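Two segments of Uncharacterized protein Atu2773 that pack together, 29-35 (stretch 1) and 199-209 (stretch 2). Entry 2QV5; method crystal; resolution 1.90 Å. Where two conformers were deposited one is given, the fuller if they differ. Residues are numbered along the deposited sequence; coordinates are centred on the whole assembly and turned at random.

Stretch 1, residues 29-35: GTRVAIV
Stretch 2 199-209: KLDDLERIARR

How do the two segments lie against each other? Residues from Arg31 to Val35 are extended, with phi between -104° and -135° and psi between 125° and 148°, and the strand runs on past Val35. Thr30 has backbone angles of -64/132, and Gly29 precedes it at 146/175, a conformation in which a CB would jam against the preceding carbonyl oxygen. Residues 199-209 belong to a helix that extends beyond both ends of the segment, with phi from -57° to -70°, psi from -31° to -49° and backbone hydrogen bonds such as Ala207 N to Leu203 O at 2.9 Å. The axes approach to 7.4 Å, and their N-to-C directions make an angle of 135°, so the strand runs roughly against the helix. Thr30 sits beside Arg208, their CA atoms 5.6 Å apart, while Ile34 reaches the Leu200 end.

Which side chains make the apolar interface? The alternation of the strand turns the CA-to-CB bonds of Thr30, Val32 and Ile34 toward the helix and those of Arg31 and Ala33 away. On the helix, the CA-to-CB bonds of Leu203 and Ala207, one turn apart, point toward the strand. Val32, with chi1 t (160°), touches both: its CG1 lies 3.7 Å from Leu203 CD2, and its CG2 lies 3.5 Å from Ala207 CB. Ala207 CB also lies 3.9 Å from Arg31 O.

How do the longer side chains fill the other end? Leu203 adopts t,p (-171°, 62°), which places CD2 3.8 Å from Ile34 CG1 as well as near Val32. Ile34 is m,t (-68°, 154°). The CA-to-CB bond of Leu200 points sideways, but its m,t rotamer (-75°, 159°) brings its end nearer, with CD2 4.4 Å from Ile34 CD1. This looser touch finishes the row of apolar contacts.

What joins the strand to the helix where polar groups meet? No direct hydrogen bond crosses between the segments. Thr30, chi1 m (-61°), packs on the Ala207-Arg208 backbone: CG2 is 3.7 Å from both Ala207 O and Ala207 CB, and OG1 lies 3.8 Å from Arg208 CA. A water bridges the segments, hydrogen-bonded to Thr30 OG1 at 2.7 Å and donating to Arg208 O at 2.6 Å.

Where do the charged side chains of the helix go? The CA-to-CB bonds of Arg208 and Glu204 point away from the strand, and the two residues pair one turn apart along the helix. Arg208, with chi1 and chi2 both t and chi3 m (-75°), brings NH2 to 2.7 Å from Glu204 OE2 in a hydrogen-bonded salt bridge; Glu204 is t,t with chi3 -9°. Arg208 stands at the edge of the contact, its CG 4.2 Å from Thr30 OG1. Farther from the strand, Asp202, chi1 m, forms salt bridges with Arg205, NH2 to OD1 2.9 Å, and Lys199, NZ to OD2 3.4 Å, both with weak hydrogen bonds.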

# COMPACT_ATOMS: atom_id res chain seq x y z
N GLY A 29 -0.81 21.02 9.39
CA GLY A 29 -1.62 20.31 10.38
C GLY A 29 -1.34 18.83 10.39
O GLY A 29 -0.60 18.33 9.55
N THR A 30 -1.95 18.12 11.34
CA THR A 30 -1.79 16.67 11.48
C THR A 30 -2.37 15.96 10.24
O THR A 30 -3.47 16.27 9.81
CB THR A 30 -2.53 16.16 12.76
OG1 THR A 30 -1.97 16.78 13.93
CG2 THR A 30 -2.45 14.65 12.89
N ARG A 31 -1.62 15.02 9.66
CA ARG A 31 -2.12 14.28 8.50
C ARG A 31 -2.04 12.79 8.75
O ARG A 31 -1.13 12.33 9.44
CB ARG A 31 -1.32 14.62 7.25
CG ARG A 31 -1.44 16.05 6.76
CD ARG A 31 -0.56 16.25 5.53
NE ARG A 31 0.86 16.13 5.85
CZ ARG A 31 1.84 16.02 4.94
NH1 ARG A 31 1.55 16.01 3.65
NH2 ARG A 31 3.10 15.90 5.32
N VAL A 32 -2.98 12.04 8.18
CA VAL A 32 -3.02 10.59 8.35
C VAL A 32 -3.29 9.97 6.98
O VAL A 32 -4.16 10.46 6.27
CB VAL A 32 -4.14 10.17 9.36
CG1 VAL A 32 -4.54 8.71 9.21
CG2 VAL A 32 -3.72 10.44 10.82
N ALA A 33 -2.55 8.93 6.60
CA ALA A 33 -2.94 8.08 5.47
C ALA A 33 -3.38 6.73 6.02
O ALA A 33 -2.83 6.26 7.02
CB ALA A 33 -1.79 7.88 4.46
N ILE A 34 -4.40 6.14 5.41
CA ILE A 34 -4.86 4.80 5.80
C ILE A 34 -4.97 4.00 4.52
O ILE A 34 -5.61 4.46 3.57
CB ILE A 34 -6.23 4.80 6.53
CG1 ILE A 34 -6.14 5.45 7.91
CG2 ILE A 34 -6.77 3.35 6.67
CD1 ILE A 34 -7.46 6.03 8.41
N VAL A 35 -4.31 2.85 4.48
CA VAL A 35 -4.42 1.93 3.37
C VAL A 35 -5.30 0.74 3.76
O VAL A 35 -5.05 0.05 4.76
CB VAL A 35 -3.03 1.43 2.91
CG1 VAL A 35 -3.14 0.58 1.64
CG2 VAL A 35 -2.09 2.59 2.69
N LYS A 199 -6.54 0.87 17.91
CA LYS A 199 -5.43 1.04 16.97
C LYS A 199 -5.55 2.36 16.20
O LYS A 199 -4.54 3.00 15.90
CB LYS A 199 -5.33 -0.15 16.01
CG LYS A 199 -4.58 -1.37 16.58
CD LYS A 199 -3.29 -0.89 17.25
CE LYS A 199 -2.24 -1.95 17.36
NZ LYS A 199 -0.94 -1.30 17.69
N LEU A 200 -6.78 2.74 15.88
CA LEU A 200 -7.07 4.05 15.28
C LEU A 200 -6.77 5.20 16.24
O LEU A 200 -6.38 6.29 15.80
CB LEU A 200 -8.51 4.12 14.81
CG LEU A 200 -8.85 3.37 13.52
CD1 LEU A 200 -10.34 3.11 13.48
CD2 LEU A 200 -8.39 4.13 12.27
N ASP A 201 -6.93 4.96 17.54
CA ASP A 201 -6.44 5.91 18.57
C ASP A 201 -4.91 5.98 18.59
O ASP A 201 -4.35 7.07 18.71
CB ASP A 201 -6.94 5.54 19.98
CG ASP A 201 -8.42 5.80 20.17
OD1 ASP A 201 -8.96 6.77 19.58
OD2 ASP A 201 -9.04 5.04 20.94
N ASP A 202 -4.24 4.82 18.49
CA ASP A 202 -2.77 4.77 18.39
C ASP A 202 -2.31 5.59 17.19
O ASP A 202 -1.41 6.43 17.31
CB ASP A 202 -2.27 3.32 18.27
CG ASP A 202 -2.32 2.56 19.59
OD1 ASP A 202 -2.59 3.19 20.64
OD2 ASP A 202 -2.08 1.33 19.59
N LEU A 203 -2.97 5.40 16.05
CA LEU A 203 -2.65 6.13 14.83
C LEU A 203 -2.76 7.64 15.00
O LEU A 203 -1.88 8.40 14.57
CB LEU A 203 -3.56 5.67 13.67
CG LEU A 203 -3.24 6.18 12.26
CD1 LEU A 203 -1.86 5.71 11.82
CD2 LEU A 203 -4.31 5.70 11.28
N GLU A 204 -3.84 8.07 15.64
CA GLU A 204 -4.06 9.48 15.88
C GLU A 204 -2.97 10.05 16.79
O GLU A 204 -2.40 11.09 16.49
CB GLU A 204 -5.45 9.72 16.46
CG GLU A 204 -5.66 11.15 16.91
CD GLU A 204 -7.07 11.44 17.35
OE1 GLU A 204 -7.97 10.59 17.16
OE2 GLU A 204 -7.28 12.55 17.89
N ARG A 205 -2.66 9.34 17.87
CA ARG A 205 -1.60 9.74 18.81
C ARG A 205 -0.24 9.92 18.13
O ARG A 205 0.43 10.94 18.32
CB ARG A 205 -1.51 8.73 19.96
CG ARG A 205 -0.34 9.00 20.92
CD ARG A 205 -0.21 8.00 22.08
NE ARG A 205 -0.49 6.60 21.75
CZ ARG A 205 0.36 5.75 21.16
NH1 ARG A 205 1.57 6.13 20.78
NH2 ARG A 205 -0.03 4.51 20.93
N ILE A 206 0.17 8.92 17.34
CA ILE A 206 1.43 8.96 16.58
C ILE A 206 1.43 10.09 15.52
O ILE A 206 2.40 10.82 15.40
CB ILE A 206 1.74 7.58 15.92
CG1 ILE A 206 1.89 6.51 17.01
CG2 ILE A 206 3.01 7.64 15.04
CD1 ILE A 206 1.83 5.10 16.50
N ALA A 207 0.33 10.21 14.78
CA ALA A 207 0.15 11.31 13.83
C ALA A 207 0.25 12.68 14.48
O ALA A 207 0.91 13.55 13.94
CB ALA A 207 -1.19 11.18 13.12
N ARG A 208 -0.39 12.87 15.63
CA ARG A 208 -0.38 14.19 16.28
C ARG A 208 1.04 14.56 16.72
O ARG A 208 1.48 15.70 16.50
CB ARG A 208 -1.37 14.27 17.44
CG ARG A 208 -1.57 15.70 17.94
CD ARG A 208 -2.78 15.84 18.85
NE ARG A 208 -4.03 15.81 18.10
CZ ARG A 208 -4.95 14.86 18.19
NH1 ARG A 208 -4.78 13.85 19.03
NH2 ARG A 208 -6.05 14.93 17.46
N ARG A 209 1.76 13.60 17.29
CA ARG A 209 3.13 13.82 17.76
C ARG A 209 4.14 13.99 16.62
O ARG A 209 4.97 14.90 16.66
CB ARG A 209 3.54 12.68 18.70
CG ARG A 209 5.00 12.75 19.18
CD ARG A 209 5.31 11.73 20.24
NE ARG A 209 4.62 12.01 21.49
CZ ARG A 209 5.10 12.76 22.48
NH1 ARG A 209 6.29 13.33 22.40
NH2 ARG A 209 4.37 12.94 23.58
O HOH W 1 0.66 16.93 14.42